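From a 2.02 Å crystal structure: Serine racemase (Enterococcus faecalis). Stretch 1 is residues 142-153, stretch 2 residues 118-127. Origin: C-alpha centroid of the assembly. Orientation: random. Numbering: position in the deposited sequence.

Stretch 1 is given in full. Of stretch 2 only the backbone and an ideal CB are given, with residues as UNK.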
# COMPACT_ATOMS: atom_id res chain seq x y z
N LYS A 142 -31.53 -8.09 22.84
CA LYS A 142 -30.77 -8.77 21.80
C LYS A 142 -29.39 -9.21 22.30
O LYS A 142 -28.92 -10.30 22.00
CB LYS A 142 -30.67 -7.90 20.55
CG LYS A 142 -32.04 -7.50 19.99
CD LYS A 142 -31.91 -6.62 18.75
CE LYS A 142 -33.28 -6.17 18.24
NZ LYS A 142 -33.13 -5.21 17.10
N ILE A 143 -28.76 -8.36 23.11
CA ILE A 143 -27.46 -8.68 23.70
C ILE A 143 -27.55 -9.91 24.59
O ILE A 143 -26.75 -10.85 24.48
CB ILE A 143 -26.90 -7.48 24.50
CG1 ILE A 143 -26.61 -6.31 23.56
CG2 ILE A 143 -25.62 -7.89 25.26
CD1 ILE A 143 -26.45 -4.97 24.27
N LEU A 144 -28.54 -9.91 25.48
CA LEU A 144 -28.73 -11.02 26.40
C LEU A 144 -29.06 -12.30 25.63
O LEU A 144 -28.59 -13.39 25.97
CB LEU A 144 -29.82 -10.69 27.43
CG LEU A 144 -30.17 -11.80 28.41
CD1 LEU A 144 -28.94 -12.23 29.20
CD2 LEU A 144 -31.29 -11.34 29.34
N ALA A 145 -29.86 -12.17 24.58
CA ALA A 145 -30.21 -13.30 23.73
C ALA A 145 -28.98 -13.92 23.07
O ALA A 145 -28.90 -15.14 22.88
CB ALA A 145 -31.23 -12.87 22.68
N ALA A 146 -27.99 -13.08 22.75
CA ALA A 146 -26.78 -13.56 22.11
C ALA A 146 -26.00 -14.46 23.07
O ALA A 146 -25.17 -15.26 22.65
CB ALA A 146 -25.92 -12.40 21.66
N PHE A 147 -26.28 -14.32 24.36
CA PHE A 147 -25.65 -15.16 25.38
C PHE A 147 -26.36 -16.51 25.54
O PHE A 147 -25.96 -17.33 26.37
CB PHE A 147 -25.62 -14.44 26.72
CG PHE A 147 -24.47 -13.51 26.88
CD1 PHE A 147 -23.24 -13.97 27.33
CD2 PHE A 147 -24.60 -12.16 26.59
CE1 PHE A 147 -22.17 -13.11 27.48
CE2 PHE A 147 -23.53 -11.29 26.73
CZ PHE A 147 -22.31 -11.77 27.18
N SER A 148 -27.41 -16.73 24.76
CA SER A 148 -28.14 -17.98 24.81
C SER A 148 -28.19 -18.69 23.46
O SER A 148 -29.11 -19.45 23.18
CB SER A 148 -29.57 -17.74 25.32
OG SER A 148 -29.55 -17.10 26.58
N LEU A 149 -27.19 -18.45 22.62
CA LEU A 149 -27.08 -19.18 21.36
C LEU A 149 -26.32 -20.49 21.53
O LEU A 149 -25.23 -20.53 22.11
CB LEU A 149 -26.43 -18.30 20.29
CG LEU A 149 -27.31 -17.10 19.95
CD1 LEU A 149 -26.55 -16.06 19.15
CD2 LEU A 149 -28.53 -17.58 19.19
N LYS A 150 -26.91 -21.56 21.01
CA LYS A 150 -26.45 -22.93 21.22
C LYS A 150 -25.00 -23.21 20.79
O LYS A 150 -24.28 -23.96 21.46
CB LYS A 150 -27.41 -23.89 20.50
CG LYS A 150 -26.92 -25.31 20.31
CD LYS A 150 -27.97 -26.09 19.53
CE LYS A 150 -27.55 -27.53 19.26
NZ LYS A 150 -28.59 -28.24 18.46
N HIS A 151 -24.57 -22.62 19.68
CA HIS A 151 -23.25 -22.94 19.15
C HIS A 151 -22.22 -21.84 19.36
O HIS A 151 -21.04 -22.01 19.04
CB HIS A 151 -23.34 -23.29 17.67
CG HIS A 151 -24.12 -24.54 17.39
ND1 HIS A 151 -23.60 -25.80 17.64
CD2 HIS A 151 -25.36 -24.73 16.91
CE1 HIS A 151 -24.50 -26.71 17.31
NE2 HIS A 151 -25.58 -26.09 16.86
N ILE A 152 -22.66 -20.71 19.91
CA ILE A 152 -21.77 -19.58 20.16
C ILE A 152 -21.45 -19.48 21.64
O ILE A 152 -22.35 -19.27 22.45
CB ILE A 152 -22.42 -18.25 19.74
CG1 ILE A 152 -22.96 -18.32 18.31
CG2 ILE A 152 -21.43 -17.10 19.90
CD1 ILE A 152 -22.02 -18.92 17.31
N LYS A 153 -20.18 -19.64 22.00
CA LYS A 153 -19.77 -19.45 23.39
C LYS A 153 -19.19 -18.05 23.58
O LYS A 153 -18.08 -17.76 23.13
CB LYS A 153 -18.75 -20.51 23.80
CG LYS A 153 -18.39 -20.45 25.28
CD LYS A 153 -19.57 -20.89 26.15
CE LYS A 153 -19.55 -20.24 27.53
NZ LYS A 153 -19.75 -18.76 27.45
N UNK A 118 -21.81 -24.82 13.78
CA UNK A 118 -20.46 -25.04 14.29
C UNK A 118 -20.22 -24.38 15.64
O UNK A 118 -20.63 -23.24 15.87
CB UNK A 118 -19.43 -24.52 13.28
N UNK A 119 -19.56 -25.10 16.54
CA UNK A 119 -19.19 -24.57 17.84
C UNK A 119 -18.06 -23.55 17.71
O UNK A 119 -16.95 -23.88 17.30
CB UNK A 119 -18.78 -25.71 18.78
N UNK A 120 -18.36 -22.30 18.07
CA UNK A 120 -17.48 -21.17 17.82
C UNK A 120 -17.33 -20.31 19.07
O UNK A 120 -18.32 -20.02 19.74
CB UNK A 120 -18.01 -20.33 16.66
N UNK A 121 -16.10 -19.91 19.38
CA UNK A 121 -15.88 -18.98 20.49
C UNK A 121 -16.08 -17.54 20.00
O UNK A 121 -15.72 -17.21 18.87
CB UNK A 121 -14.48 -19.16 21.08
N UNK A 122 -16.62 -16.67 20.85
CA UNK A 122 -16.92 -15.32 20.38
C UNK A 122 -16.74 -14.25 21.44
O UNK A 122 -16.75 -14.53 22.63
CB UNK A 122 -18.36 -15.27 19.85
N UNK A 123 -16.58 -13.01 20.98
CA UNK A 123 -16.70 -11.86 21.86
C UNK A 123 -17.78 -10.99 21.27
O UNK A 123 -17.77 -10.71 20.06
CB UNK A 123 -15.38 -11.10 22.01
N UNK A 124 -18.74 -10.56 22.10
CA UNK A 124 -19.78 -9.68 21.58
C UNK A 124 -19.30 -8.24 21.63
O UNK A 124 -18.68 -7.81 22.60
CB UNK A 124 -21.08 -9.84 22.37
N UNK A 125 -19.56 -7.50 20.56
CA UNK A 125 -19.15 -6.11 20.50
C UNK A 125 -20.33 -5.22 20.82
O UNK A 125 -21.45 -5.45 20.36
CB UNK A 125 -18.57 -5.77 19.13
N UNK A 126 -20.09 -4.19 21.62
CA UNK A 126 -21.17 -3.27 21.94
C UNK A 126 -20.85 -1.92 21.32
O UNK A 126 -19.77 -1.39 21.53
CB UNK A 126 -21.37 -3.15 23.45
N UNK A 127 -21.78 -1.37 20.57
CA UNK A 127 -21.57 -0.03 20.03
C UNK A 127 -21.91 0.97 21.12
O UNK A 127 -23.06 1.04 21.56
CB UNK A 127 -22.41 0.21 18.78

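At position 118 the CA-to-CB bond points away from stretch 1, and nothing there lies within 5.5 Å of the ideal CB. The backbone alone makes contact, its O lying 3.3 Å from His151 CB, so many side chains would suit. The deposited residue is Tyr118, whose side chain makes no close contact with stretch 1.

Position 119 points sideways, with its ideal CB 4.3 Å from His151 O. The imidazole of His151 lies within reach and offers a ring nitrogen, which favours a short side chain carrying an acceptor: Asp or Asn. It is Asp119. With chi1 at -72° its carboxylate swings nearer, and His151 ND1 donates to Asp119 OD1 at 2.9 Å (160°), the oxygen lying at the ring edge, near its plane.

Position 120 has extended angles (-133/135) and pairs in parallel register with Ile152. Its N donates to His151 O at 2.9 Å, while its O accepts from Lys153 N at 3.0 Å. The ideal CB sits 4.3 Å from Ile152 CD1, on the same sheet face, so Val, Ile or Leu would fit. Ile120 is found; its CB lies 4.2 Å from Ile152 CD1.

Position 121 pairs with Lys153 and shares its face, its ideal CB 4.4 Å from Lys153 O. The neighbouring lysine argues weakly for a polar or acidic residue without excluding others. The deposited residue is Lys121, and the two ammonium groups do not meet: Lys121 NZ and Lys153 NZ are 8.8 Å apart.

At 122 the bond points toward stretch 1, and the ideal CB is already 3.6 Å from Ile152 CG2. Little room remains in that direction, so a small residue such as Ala or Gly is the simplest choice. Ala122 places its methyl against that CG2, and its N donates to Lys153 O at 2.9 Å.

Position 123 points away and leaves the choice open; it is His123, whose ND1 is hydrogen-bonded elsewhere in the structure.

Position 124 points toward stretch 1, yet its ideal CB is 5.2 Å from Phe147 CE2. That gap, lined by Ile143, Ala146 and Phe147, calls for Ile, Leu or Met. Ile124 (chi1 t, chi2 t) extends CD1 to 3.8 Å from Ile143 CG2 and 4.0 Å from Ala146 CB, while its CG2 lies 4.2 Å from Phe147 CZ.

Position 126 points sideways, its ideal CB 5.5 Å from Ile143 CD1, so a branched or longer apolar chain could close the distance. Ile126 does, its CD1 reaching 3.8 Å from Ile143 CD1.

At 125 and 127 nothing of stretch 1 lies within 5.5 Å of either ideal CB, so it sets no preference; the residues are Lys125 and Asp127.

Stretch 2, residues 118-127: YDIKAHIKID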
# COMPACT_ATOMS: atom_id res chain seq x y z
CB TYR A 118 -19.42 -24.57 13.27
CG TYR A 118 -19.40 -25.41 12.02
CD1 TYR A 118 -18.84 -26.68 12.03
CD2 TYR A 118 -19.96 -24.95 10.83
CE1 TYR A 118 -18.83 -27.47 10.89
CE2 TYR A 118 -19.96 -25.73 9.69
CZ TYR A 118 -19.39 -26.99 9.73
OH TYR A 118 -19.38 -27.77 8.60
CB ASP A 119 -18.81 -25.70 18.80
CG ASP A 119 -20.02 -26.51 19.25
OD1 ASP A 119 -21.15 -25.97 19.23
OD2 ASP A 119 -19.84 -27.69 19.62
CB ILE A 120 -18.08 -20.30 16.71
CG1 ILE A 120 -18.07 -21.04 15.38
CG2 ILE A 120 -17.33 -18.99 16.58
CD1 ILE A 120 -18.48 -20.19 14.22
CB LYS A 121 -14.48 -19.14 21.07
CG LYS A 121 -14.35 -20.18 22.16
CD LYS A 121 -13.17 -19.84 23.08
CE LYS A 121 -12.98 -20.89 24.17
NZ LYS A 121 -12.58 -22.21 23.60
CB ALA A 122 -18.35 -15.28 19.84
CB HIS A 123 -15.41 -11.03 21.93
CG HIS A 123 -14.32 -11.68 22.72
ND1 HIS A 123 -13.29 -10.95 23.28
CD2 HIS A 123 -14.08 -12.97 23.03
CE1 HIS A 123 -12.47 -11.77 23.91
NE2 HIS A 123 -12.92 -13.01 23.77
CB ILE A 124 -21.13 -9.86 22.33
CG1 ILE A 124 -22.17 -8.87 21.81
CG2 ILE A 124 -20.94 -9.69 23.83
CD1 ILE A 124 -23.63 -9.21 22.25
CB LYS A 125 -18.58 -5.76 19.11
CG LYS A 125 -18.04 -4.33 19.05
CD LYS A 125 -17.04 -4.10 17.92
CE LYS A 125 -16.36 -2.74 18.09
NZ LYS A 125 -15.24 -2.51 17.12
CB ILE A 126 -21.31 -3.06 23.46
CG1 ILE A 126 -21.36 -4.40 24.21
CG2 ILE A 126 -22.56 -2.24 23.77
CD1 ILE A 126 -22.66 -5.17 23.98
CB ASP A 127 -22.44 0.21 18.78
CG ASP A 127 -22.49 1.68 18.37
OD1 ASP A 127 -21.57 2.45 18.74
OD2 ASP A 127 -23.45 2.07 17.66
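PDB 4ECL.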